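Local coordinates for protein N-methyltransferase (Streptoalloteichus sp. ATCC 53650, PDB 5BSZ) that probably methylates the amino group of a kedarcidin deoxysugar, taking the methyl group from S-adenosylmethionine, at residues L51-C56 against C112-S117; A73-S78 against H95-F100; M99-L104 against L127-R132. All coordinates share one frame; numbering follows the deposited sequence.

How the interactions relate
All three interactions meet the same S-adenosyl-L-homocysteine (SAH) in the Rossmann-like methyltransferase fold. Interaction 1 joins two central strands of the parallel sheet and faces the amino-acid end of the ligand; interaction 2 pairs the two strands at one side of that sheet and holds ribose and adenine. Their centres lie about 10 Å apart, and strands 50-54 and 71-76 are direct neighbours, with Asp53 N 3.0 Å from Ala73 O. Interaction 3 continues from interaction 2 through the shared Met99 and Phe100, carrying the adenine-binding loop onto helix 124-135. Met99 ties it back to interaction 1 as well, its CB 3.5 Å from Val54 CG1.

Interaction 1: L51-C56 against C112-S117; sequences LLDVAC and CCLTGS. With SAH (S-adenosyl-L-homocysteine), chain B.
Cys112 pairs with Asp53 in a parallel bridge, and its backbone makes both direct hydrogen bonds of the contact. Cys112 N donates to Leu52 O over 2.8 Å, while Cys112 O accepts from Val54 N over 2.8 Å in an almost straight bond (176° at the hydrogen). On the face that carries Asp53 and Cys112, the sulfur SG stands between its own backbone N and carbonyl carbon (chi1 62°). There Cys112 SG lies 3.4 Å from Asp53 OD1 and also touches Leu51 CD2; a small, polarisable cysteine suits a place between a carboxylate and a methyl group. Beyond the bridge a water joins the segments: it accepts from Leu114 N at 2.7 Å, lies within donating distance of Asp53 OD1 and Val54 O, with more acceptors in reach than protons, and probably links the buried aspartate to the loop at Leu114. Ala55 CB meets Ser117 CB at 4.0 Å, and these small residues let the loops after the strands meet beside SAH. A type I' turn from Leu114 to Ser117 shapes this end, where Leu114 O receives both Ser117 N and Ser117 OG, the latter at 2.9 Å. Outside, Leu62 of helix 60-65 packs on Leu51 and Asp53, and Met134 of helix 124-135 on Val54 and Cys113. Loops at the C-terminal ends of adjacent parallel strands are the usual cofactor site of this fold. Here Ala55 O accepts from the SAH amino group (O to N 2.8 Å) and Leu114 O does so weakly, an electron-rich setting that would probably suit a positively charged ammonium.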
loop_
_atom_site.group_PDB
_atom_site.type_symbol
_atom_site.label_atom_id
_atom_site.label_comp_id
_atom_site.label_asym_id
_atom_site.label_seq_id
_atom_site.Cartn_x
_atom_site.Cartn_y
_atom_site.Cartn_z
ATOM N N LEU A 51 -1.105 -37.973 22.277
ATOM C CA LEU A 51 -1.253 -36.501 22.444
ATOM C C LEU A 51 -1.810 -35.870 21.175
ATOM O O LEU A 51 -1.366 -36.172 20.043
ATOM C CB LEU A 51 0.093 -35.869 22.789
ATOM C CG LEU A 51 0.050 -34.336 23.012
ATOM C CD1 LEU A 51 0.965 -33.933 24.141
ATOM C CD2 LEU A 51 0.418 -33.585 21.759
ATOM N N LEU A 52 -2.782 -34.981 21.367
ATOM C CA LEU A 52 -3.264 -34.107 20.309
ATOM C C LEU A 52 -2.934 -32.616 20.548
ATOM O O LEU A 52 -3.198 -32.104 21.625
ATOM C CB LEU A 52 -4.764 -34.278 20.202
ATOM C CG LEU A 52 -5.474 -33.266 19.298
ATOM C CD1 LEU A 52 -5.225 -33.564 17.832
ATOM C CD2 LEU A 52 -6.948 -33.108 19.520
ATOM N N ASP A 53 -2.263 -31.986 19.584
ATOM C CA ASP A 53 -1.933 -30.550 19.626
ATOM C C ASP A 53 -2.867 -29.778 18.689
ATOM O O ASP A 53 -2.871 -29.936 17.452
ATOM C CB ASP A 53 -0.457 -30.316 19.317
ATOM C CG ASP A 53 -0.021 -28.843 19.455
ATOM O OD1 ASP A 53 -0.681 -28.114 20.238
ATOM O OD2 ASP A 53 0.976 -28.456 18.785
ATOM N N VAL A 54 -3.701 -28.945 19.308
ATOM C CA VAL A 54 -4.778 -28.206 18.652
ATOM C C VAL A 54 -4.297 -26.790 18.288
ATOM O O VAL A 54 -3.806 -26.064 19.144
ATOM C CB VAL A 54 -6.022 -28.121 19.547
ATOM C CG1 VAL A 54 -7.115 -27.313 18.884
ATOM C CG2 VAL A 54 -6.502 -29.526 19.903
ATOM N N ALA A 55 -4.447 -26.448 17.002
ATOM C CA ALA A 55 -3.840 -25.266 16.361
ATOM C C ALA A 55 -2.339 -25.340 16.381
ATOM O O ALA A 55 -1.677 -24.417 16.832
ATOM C CB ALA A 55 -4.362 -23.946 16.942
ATOM N N CYS A 56 -1.836 -26.440 15.816
ATOM C CA CYS A 56 -0.461 -26.833 15.933
ATOM C C CYS A 56 0.508 -26.041 15.006
ATOM O O CYS A 56 1.704 -26.194 15.111
ATOM C CB CYS A 56 -0.367 -28.337 15.720
ATOM S SG CYS A 56 -0.774 -28.861 14.025
ATOM N N CYS A 112 -3.309 -30.571 24.025
ATOM C CA CYS A 112 -2.776 -29.244 24.318
ATOM C C CYS A 112 -3.157 -28.216 23.264
ATOM O O CYS A 112 -3.464 -28.532 22.097
ATOM C CB CYS A 112 -1.265 -29.293 24.570
ATOM S SG CYS A 112 -0.284 -29.866 23.163
ATOM N N CYS A 113 -3.135 -26.955 23.684
ATOM C CA CYS A 113 -3.286 -25.847 22.758
ATOM C C CYS A 113 -2.327 -24.749 23.230
ATOM O O CYS A 113 -2.477 -24.238 24.355
ATOM C CB CYS A 113 -4.732 -25.390 22.836
ATOM S SG CYS A 113 -5.134 -24.033 21.704
ATOM N N LEU A 114 -1.338 -24.440 22.409
ATOM C CA LEU A 114 -0.164 -23.737 22.895
ATOM C C LEU A 114 -0.060 -22.305 22.357
ATOM O O LEU A 114 -0.701 -21.962 21.372
ATOM C CB LEU A 114 1.086 -24.522 22.519
ATOM C CG LEU A 114 1.152 -25.920 23.125
ATOM C CD1 LEU A 114 2.416 -26.622 22.678
ATOM C CD2 LEU A 114 1.103 -25.872 24.643
ATOM N N THR A 115 0.816 -21.532 22.996
ATOM C CA THR A 115 1.168 -20.165 22.643
ATOM C C THR A 115 0.002 -19.215 22.468
ATOM O O THR A 115 0.004 -18.367 21.598
ATOM C CB THR A 115 2.106 -20.150 21.427
ATOM O OG1 THR A 115 1.409 -20.609 20.277
ATOM C CG2 THR A 115 3.132 -21.118 21.659
ATOM N N GLY A 116 -0.961 -19.320 23.367
ATOM C CA GLY A 116 -2.114 -18.471 23.392
ATOM C C GLY A 116 -3.139 -18.646 22.317
ATOM O O GLY A 116 -3.982 -17.761 22.142
ATOM N N SER A 117 -3.028 -19.727 21.535
ATOM C CA SER A 117 -3.868 -19.931 20.372
ATOM C C SER A 117 -5.357 -20.021 20.717
ATOM O O SER A 117 -6.212 -19.621 19.918
ATOM C CB SER A 117 -3.440 -21.185 19.616
ATOM O OG SER A 117 -2.156 -20.986 19.062
HETATM N N SAH B . 0.344 -23.623 18.614
HETATM C CA SAH B . 1.214 -23.110 17.490
HETATM C CB SAH B . 0.502 -22.138 16.524
HETATM C CG SAH B . 0.742 -20.648 16.568
HETATM S SD SAH B . -0.089 -19.627 15.399
HETATM C C SAH B . 2.465 -22.626 18.162
HETATM O O SAH B . 2.595 -22.504 19.373
HETATM O OXT SAH B . 3.448 -22.488 17.499
HETATM C "C5'" SAH B . -1.823 -19.881 15.668
HETATM C "C4'" SAH B . -2.328 -21.010 14.750
HETATM O "O4'" SAH B . -3.721 -21.279 15.000
HETATM C "C3'" SAH B . -2.273 -20.649 13.269
HETATM O "O3'" SAH B . -1.484 -21.642 12.620
HETATM C "C2'" SAH B . -3.691 -20.709 12.722
HETATM O "O2'" SAH B . -3.756 -21.279 11.391
HETATM C "C1'" SAH B . -4.380 -21.543 13.772
HETATM N N9 SAH B . -5.825 -21.291 13.927
HETATM C C8 SAH B . -6.468 -20.086 13.921
HETATM N N7 SAH B . -7.801 -20.264 14.067
HETATM C C5 SAH B . -8.002 -21.606 14.127
HETATM C C6 SAH B . -9.178 -22.462 14.259
HETATM N N6 SAH B . -10.362 -21.829 14.352
HETATM N N1 SAH B . -8.970 -23.798 14.317
HETATM C C2 SAH B . -7.763 -24.357 14.189
HETATM N N3 SAH B . -6.627 -23.646 14.068
HETATM C C4 SAH B . -6.698 -22.294 14.038
HETATM O O HOH W 1 -1.220 -25.638 19.951
#

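Interaction 2: A73-S78 against H95-F100; sequences AGVELS and HQADMF. With SAH (S-adenosyl-L-homocysteine), chain B.
Gly74, Glu76 and His95 carry the two firm backbone hydrogen bonds of this parallel pair: His95 N donates to Gly74 O (2.9 Å), and Glu76 N to His95 O (2.9 Å). A weaker bond from Ala97 N to Glu76 O follows. Gln96, extended beyond CG, adds a weak side-chain bond from NE2 to Leu77 O at 3.3 Å, for which an amide N-H on a long arm is well suited. Among apolar side chains Val75 CG1 meets Ala97 CB at 4.2 Å, and Leu77 CD1 lies against the Ala97 backbone, while the His95 ring turns an edge to Gly74 O and Ala73 CB. The strands belong to a beta-alpha-beta unit with helix 79-88 as the crossover, and an acidic residue ending the second strand is a hallmark of class I methyltransferases, where it holds the ribose. Glu76 fills that role: its chain bends at chi2 (5°), and OE1 accepts from SAH O3' at 2.8 Å, OE2 from O2' at 2.6 Å. OE2 also takes Ser78 N on its anti lone pair, and OE1 takes Gly57 N, so backbone donors fix the carboxylate. An alanine here would probably leave both ribose hydroxyls and these two N-H groups without their acceptor. Adenine is read by polar bonds at its rim, SAH N6 to Asp98 OD1 (2.9 Å) and Met99 N to SAH N1 (2.9 Å). Phe100 N meets Asp98 OD1 from above the carboxylate plane, closing an Asx turn. Leu77 and Met99 cover opposite faces of the base, one with a branched aliphatic chain, the other with a thioether.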
loop_
_atom_site.group_PDB
_atom_site.type_symbol
_atom_site.label_atom_id
_atom_site.label_comp_id
_atom_site.label_asym_id
_atom_site.label_seq_id
_atom_site.Cartn_x
_atom_site.Cartn_y
_atom_site.Cartn_z
ATOM N N ALA A 73 -1.207 -36.482 17.130
ATOM C CA ALA A 73 -1.921 -35.858 16.021
ATOM C C ALA A 73 -1.953 -34.350 16.195
ATOM O O ALA A 73 -1.723 -33.830 17.302
ATOM C CB ALA A 73 -3.356 -36.357 15.874
ATOM N N GLY A 74 -2.262 -33.685 15.088
ATOM C CA GLY A 74 -2.494 -32.225 15.131
ATOM C C GLY A 74 -3.839 -31.832 14.569
ATOM O O GLY A 74 -4.450 -32.592 13.795
ATOM N N VAL A 75 -4.293 -30.623 14.915
ATOM C CA VAL A 75 -5.457 -30.008 14.296
ATOM C C VAL A 75 -4.993 -28.624 13.868
ATOM O O VAL A 75 -4.320 -27.924 14.664
ATOM C CB VAL A 75 -6.627 -29.893 15.285
ATOM C CG1 VAL A 75 -7.616 -28.818 14.886
ATOM C CG2 VAL A 75 -7.347 -31.234 15.402
ATOM N N GLU A 76 -5.287 -28.270 12.618
ATOM C CA GLU A 76 -4.893 -26.936 12.075
ATOM C C GLU A 76 -5.934 -26.525 11.025
ATOM O O GLU A 76 -6.246 -27.322 10.133
ATOM C CB GLU A 76 -3.531 -27.105 11.430
ATOM C CG GLU A 76 -2.580 -25.951 11.253
ATOM C CD GLU A 76 -2.942 -24.613 11.843
ATOM O OE1 GLU A 76 -2.360 -24.250 12.863
ATOM O OE2 GLU A 76 -3.741 -23.915 11.193
ATOM N N LEU A 77 -6.498 -25.324 11.147
ATOM C CA LEU A 77 -7.460 -24.819 10.176
ATOM C C LEU A 77 -6.829 -24.358 8.897
ATOM O O LEU A 77 -7.453 -24.408 7.849
ATOM C CB LEU A 77 -8.370 -23.742 10.754
ATOM C CG LEU A 77 -9.537 -23.247 9.897
ATOM C CD1 LEU A 77 -10.438 -24.457 9.593
ATOM C CD2 LEU A 77 -10.243 -22.178 10.691
ATOM N N SER A 78 -5.563 -23.994 8.933
ATOM C CA SER A 78 -4.963 -23.404 7.755
ATOM C C SER A 78 -4.471 -24.544 6.856
ATOM O O SER A 78 -3.642 -25.330 7.279
ATOM C CB SER A 78 -3.762 -22.550 8.130
ATOM O OG SER A 78 -2.994 -22.311 6.968
ATOM N N HIS A 95 -4.964 -32.899 10.968
ATOM C CA HIS A 95 -6.305 -32.804 10.430
ATOM C C HIS A 95 -6.672 -31.320 10.200
ATOM O O HIS A 95 -6.377 -30.464 11.036
ATOM C CB HIS A 95 -7.280 -33.343 11.472
ATOM C CG HIS A 95 -6.994 -34.738 11.912
ATOM N ND1 HIS A 95 -7.447 -35.839 11.209
ATOM C CD2 HIS A 95 -6.384 -35.223 13.024
ATOM C CE1 HIS A 95 -7.098 -36.942 11.852
ATOM N NE2 HIS A 95 -6.432 -36.597 12.944
ATOM N N GLN A 96 -7.326 -31.029 9.086
ATOM C CA GLN A 96 -7.867 -29.711 8.834
ATOM C C GLN A 96 -9.185 -29.578 9.549
ATOM O O GLN A 96 -10.146 -30.248 9.184
ATOM C CB GLN A 96 -8.038 -29.474 7.332
ATOM C CG GLN A 96 -8.421 -28.029 7.131
ATOM C CD GLN A 96 -8.844 -27.628 5.735
ATOM O OE1 GLN A 96 -9.334 -28.423 4.949
ATOM N NE2 GLN A 96 -8.714 -26.348 5.455
ATOM N N ALA A 97 -9.209 -28.828 10.646
ATOM C CA ALA A 97 -10.424 -28.635 11.405
ATOM C C ALA A 97 -10.353 -27.404 12.279
ATOM O O ALA A 97 -9.284 -26.822 12.502
ATOM C CB ALA A 97 -10.768 -29.839 12.257
ATOM N N ASP A 98 -11.559 -27.005 12.670
ATOM C CA ASP A 98 -11.833 -25.847 13.492
ATOM C C ASP A 98 -11.779 -26.242 14.967
ATOM O O ASP A 98 -12.561 -27.077 15.462
ATOM C CB ASP A 98 -13.197 -25.286 13.124
ATOM C CG ASP A 98 -13.534 -24.016 13.878
ATOM O OD1 ASP A 98 -12.702 -23.478 14.676
ATOM O OD2 ASP A 98 -14.721 -23.665 13.745
ATOM N N MET A 99 -10.852 -25.603 15.664
ATOM C CA MET A 99 -10.613 -25.880 17.093
ATOM C C MET A 99 -11.866 -25.656 17.903
ATOM O O MET A 99 -11.995 -26.196 19.001
ATOM C CB MET A 99 -9.463 -24.993 17.660
ATOM C CG MET A 99 -9.694 -23.499 17.550
ATOM S SD MET A 99 -8.309 -22.340 17.954
ATOM C CE MET A 99 -8.145 -23.041 19.541
ATOM N N PHE A 100 -12.775 -24.828 17.400
ATOM C CA PHE A 100 -13.986 -24.491 18.125
ATOM C C PHE A 100 -15.042 -25.572 18.112
ATOM O O PHE A 100 -15.922 -25.563 18.972
ATOM C CB PHE A 100 -14.582 -23.159 17.646
ATOM C CG PHE A 100 -13.632 -22.047 17.873
ATOM C CD1 PHE A 100 -13.206 -21.783 19.159
ATOM C CD2 PHE A 100 -13.056 -21.393 16.815
ATOM C CE1 PHE A 100 -12.248 -20.836 19.371
ATOM C CE2 PHE A 100 -12.095 -20.427 17.037
ATOM C CZ PHE A 100 -11.705 -20.156 18.308
HETATM N N SAH B . 0.344 -23.623 18.614
HETATM C CA SAH B . 1.214 -23.110 17.490
HETATM C CB SAH B . 0.502 -22.138 16.524
HETATM C CG SAH B . 0.742 -20.648 16.568
HETATM S SD SAH B . -0.089 -19.627 15.399
HETATM C C SAH B . 2.465 -22.626 18.162
HETATM O O SAH B . 2.595 -22.504 19.373
HETATM O OXT SAH B . 3.448 -22.488 17.499
HETATM C "C5'" SAH B . -1.823 -19.881 15.668
HETATM C "C4'" SAH B . -2.328 -21.010 14.750
HETATM O "O4'" SAH B . -3.721 -21.279 15.000
HETATM C "C3'" SAH B . -2.273 -20.649 13.269
HETATM O "O3'" SAH B . -1.484 -21.642 12.620
HETATM C "C2'" SAH B . -3.691 -20.709 12.722
HETATM O "O2'" SAH B . -3.756 -21.279 11.391
HETATM C "C1'" SAH B . -4.380 -21.543 13.772
HETATM N N9 SAH B . -5.825 -21.291 13.927
HETATM C C8 SAH B . -6.468 -20.086 13.921
HETATM N N7 SAH B . -7.801 -20.264 14.067
HETATM C C5 SAH B . -8.002 -21.606 14.127
HETATM C C6 SAH B . -9.178 -22.462 14.259
HETATM N N6 SAH B . -10.362 -21.829 14.352
HETATM N N1 SAH B . -8.970 -23.798 14.317
HETATM C C2 SAH B . -7.763 -24.357 14.189
HETATM N N3 SAH B . -6.627 -23.646 14.068
HETATM C C4 SAH B . -6.698 -22.294 14.038
#

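Interaction 3: M99-L104 against L127-R132; sequences MFDFDL and LARAVR. With SAH (S-adenosyl-L-homocysteine), chain B.
Phe100 sets its CG anti to its own carbonyl carbon (chi1 -61°), and the ring beyond lies beside Ala130 of helix 124-135; Arg129, the residue before it, bends at chi3 (53°) as its chain runs on to a guanidinium beside Phe100 and Asp101. The ring touches the helix obliquely, Phe100 CD1 lying 3.8 Å from Ala130 CB. Alanine suits this point because so little projects from the helix: the CA atoms of Phe100 and Ala130 are 4.3 Å apart, and Met99 O comes within 3.7 Å of Ala130 CA. From the ligand side Met99 CG sits over the centre of the Phe100 ring, 3.8 Å above its plane, so one methionine chain packs on both the base of SAH and the phenylalanine. No hydrogen bond crosses between the segments. On the exposed side Phe100 O lies over one face of the Arg129 guanidinium, offset toward its rim and 3.4 Å from Arg129 NH2, with an angle too poor for a bond. Asp101 CB packs 3.5 Å from the same NH2. The charges of Asp101 OD2 and Arg129 NH1 remain 4.3 Å apart, the oxygen well out of the guanidinium plane, so no N-H points at it and the attraction is probably weak; the salt-bridge partner of Asp101 OD2 is Arg136. Since Arg129 was modelled in two conformers, these arginine contacts are tentative, and the ring-to-alanine packing is the firmer part. The contact thus lays the loop between strands 94-96 and 110-113 on helix 124-135, whose other side packs through Val131 on helix 213-222, while Met99 and Phe102 rest on strand 50-54.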
loop_
_atom_site.group_PDB
_atom_site.type_symbol
_atom_site.label_atom_id
_atom_site.label_comp_id
_atom_site.label_asym_id
_atom_site.label_seq_id
_atom_site.Cartn_x
_atom_site.Cartn_y
_atom_site.Cartn_z
ATOM N N MET A 99 -10.852 -25.603 15.664
ATOM C CA MET A 99 -10.613 -25.880 17.093
ATOM C C MET A 99 -11.866 -25.656 17.903
ATOM O O MET A 99 -11.995 -26.196 19.001
ATOM C CB MET A 99 -9.463 -24.993 17.660
ATOM C CG MET A 99 -9.694 -23.499 17.550
ATOM S SD MET A 99 -8.309 -22.340 17.954
ATOM C CE MET A 99 -8.145 -23.041 19.541
ATOM N N PHE A 100 -12.775 -24.828 17.400
ATOM C CA PHE A 100 -13.986 -24.491 18.125
ATOM C C PHE A 100 -15.042 -25.572 18.112
ATOM O O PHE A 100 -15.922 -25.563 18.972
ATOM C CB PHE A 100 -14.582 -23.159 17.646
ATOM C CG PHE A 100 -13.632 -22.047 17.873
ATOM C CD1 PHE A 100 -13.206 -21.783 19.159
ATOM C CD2 PHE A 100 -13.056 -21.393 16.815
ATOM C CE1 PHE A 100 -12.248 -20.836 19.371
ATOM C CE2 PHE A 100 -12.095 -20.427 17.037
ATOM C CZ PHE A 100 -11.705 -20.156 18.308
ATOM N N ASP A 101 -14.993 -26.440 17.114
ATOM C CA ASP A 101 -15.942 -27.543 17.041
ATOM C C ASP A 101 -15.385 -28.579 16.054
ATOM O O ASP A 101 -15.391 -28.364 14.825
ATOM C CB ASP A 101 -17.297 -26.992 16.615
ATOM C CG ASP A 101 -18.373 -28.081 16.595
ATOM O OD1 ASP A 101 -19.026 -28.261 15.561
ATOM O OD2 ASP A 101 -18.408 -28.851 17.560
ATOM N N PHE A 102 -14.693 -29.569 16.597
ATOM C CA PHE A 102 -14.074 -30.623 15.796
ATOM C C PHE A 102 -14.340 -31.953 16.561
ATOM O O PHE A 102 -14.664 -31.962 17.760
ATOM C CB PHE A 102 -12.563 -30.382 15.579
ATOM C CG PHE A 102 -11.730 -30.496 16.826
ATOM C CD1 PHE A 102 -11.530 -29.412 17.668
ATOM C CD2 PHE A 102 -11.125 -31.706 17.165
ATOM C CE1 PHE A 102 -10.810 -29.534 18.846
ATOM C CE2 PHE A 102 -10.400 -31.832 18.329
ATOM C CZ PHE A 102 -10.227 -30.743 19.175
ATOM N N ASP A 103 -14.188 -33.058 15.856
ATOM C CA ASP A 103 -14.390 -34.401 16.440
ATOM C C ASP A 103 -13.623 -35.356 15.542
ATOM O O ASP A 103 -13.869 -35.456 14.355
ATOM C CB ASP A 103 -15.883 -34.727 16.464
ATOM C CG ASP A 103 -16.556 -34.159 17.690
ATOM O OD1 ASP A 103 -16.231 -34.637 18.804
ATOM O OD2 ASP A 103 -17.378 -33.214 17.549
ATOM N N LEU A 104 -12.655 -36.014 16.137
ATOM C CA LEU A 104 -11.720 -36.860 15.442
ATOM C C LEU A 104 -12.135 -38.348 15.649
ATOM O O LEU A 104 -11.482 -39.188 15.104
ATOM C CB LEU A 104 -10.346 -36.667 16.079
ATOM C CG LEU A 104 -9.790 -35.244 16.002
ATOM C CD1 LEU A 104 -8.336 -35.243 16.423
ATOM C CD2 LEU A 104 -9.876 -34.667 14.595
ATOM N N LEU A 127 -14.785 -19.626 24.075
ATOM C CA LEU A 127 -13.726 -20.249 24.829
ATOM C C LEU A 127 -14.178 -21.601 25.398
ATOM O O LEU A 127 -13.489 -22.641 25.235
ATOM C CB LEU A 127 -13.248 -19.307 25.946
ATOM C CG LEU A 127 -12.193 -19.769 26.921
ATOM C CD1 LEU A 127 -10.917 -20.002 26.133
ATOM C CD2 LEU A 127 -12.008 -18.816 28.094
ATOM N N ALA A 128 -15.351 -21.567 26.034
ATOM C CA ALA A 128 -15.959 -22.786 26.584
ATOM C C ALA A 128 -16.187 -23.821 25.505
ATOM O O ALA A 128 -15.914 -25.000 25.773
ATOM C CB ALA A 128 -17.243 -22.509 27.397
ATOM N N ARG A 129 -16.598 -23.432 24.300
ATOM C CA ARG A 129 -16.791 -24.406 23.226
ATOM C C ARG A 129 -15.519 -25.101 22.787
ATOM O O ARG A 129 -15.511 -26.338 22.608
ATOM C CB ARG A 129 -17.463 -23.806 21.987
ATOM C CG ARG A 129 -18.862 -24.347 21.772
ATOM C CD ARG A 129 -19.666 -23.493 20.808
ATOM N NE ARG A 129 -18.920 -23.306 19.582
ATOM C CZ ARG A 129 -19.098 -24.016 18.478
ATOM N NH1 ARG A 129 -20.000 -24.991 18.431
ATOM N NH2 ARG A 129 -18.349 -23.735 17.432
ATOM N N ALA A 130 -14.454 -24.312 22.585
ATOM C CA ALA A 130 -13.117 -24.880 22.305
ATOM C C ALA A 130 -12.662 -25.856 23.401
ATOM O O ALA A 130 -12.092 -26.884 23.131
ATOM C CB ALA A 130 -12.048 -23.798 22.152
ATOM N N VAL A 131 -12.814 -25.492 24.665
ATOM C CA VAL A 131 -12.302 -26.319 25.746
ATOM C C VAL A 131 -13.131 -27.599 25.847
ATOM O O VAL A 131 -12.596 -28.691 26.119
ATOM C CB VAL A 131 -12.301 -25.518 27.057
ATOM C CG1 VAL A 131 -11.950 -26.408 28.232
ATOM C CG2 VAL A 131 -11.281 -24.371 26.937
ATOM N N ARG A 132 -14.427 -27.469 25.601
ATOM C CA ARG A 132 -15.263 -28.661 25.523
ATOM C C ARG A 132 -14.837 -29.617 24.410
ATOM O O ARG A 132 -14.795 -30.859 24.585
ATOM C CB ARG A 132 -16.723 -28.256 25.382
ATOM C CG ARG A 132 -17.713 -29.255 25.961
ATOM C CD ARG A 132 -18.846 -28.555 26.750
ATOM N NE ARG A 132 -19.233 -27.283 26.120
ATOM C CZ ARG A 132 -19.278 -26.063 26.682
ATOM N NH1 ARG A 132 -19.006 -25.845 27.993
ATOM N NH2 ARG A 132 -19.607 -25.039 25.868
HETATM N N SAH B . 0.344 -23.623 18.614
HETATM C CA SAH B . 1.214 -23.110 17.490
HETATM C CB SAH B . 0.502 -22.138 16.524
HETATM C CG SAH B . 0.742 -20.648 16.568
HETATM S SD SAH B . -0.089 -19.627 15.399
HETATM C C SAH B . 2.465 -22.626 18.162
HETATM O O SAH B . 2.595 -22.504 19.373
HETATM O OXT SAH B . 3.448 -22.488 17.499
HETATM C "C5'" SAH B . -1.823 -19.881 15.668
HETATM C "C4'" SAH B . -2.328 -21.010 14.750
HETATM O "O4'" SAH B . -3.721 -21.279 15.000
HETATM C "C3'" SAH B . -2.273 -20.649 13.269
HETATM O "O3'" SAH B . -1.484 -21.642 12.620
HETATM C "C2'" SAH B . -3.691 -20.709 12.722
HETATM O "O2'" SAH B . -3.756 -21.279 11.391
HETATM C "C1'" SAH B . -4.380 -21.543 13.772
HETATM N N9 SAH B . -5.825 -21.291 13.927
HETATM C C8 SAH B . -6.468 -20.086 13.921
HETATM N N7 SAH B . -7.801 -20.264 14.067
HETATM C C5 SAH B . -8.002 -21.606 14.127
HETATM C C6 SAH B . -9.178 -22.462 14.259
HETATM N N6 SAH B . -10.362 -21.829 14.352
HETATM N N1 SAH B . -8.970 -23.798 14.317
HETATM C C2 SAH B . -7.763 -24.357 14.189
HETATM N N3 SAH B . -6.627 -23.646 14.068
HETATM C C4 SAH B . -6.698 -22.294 14.038
#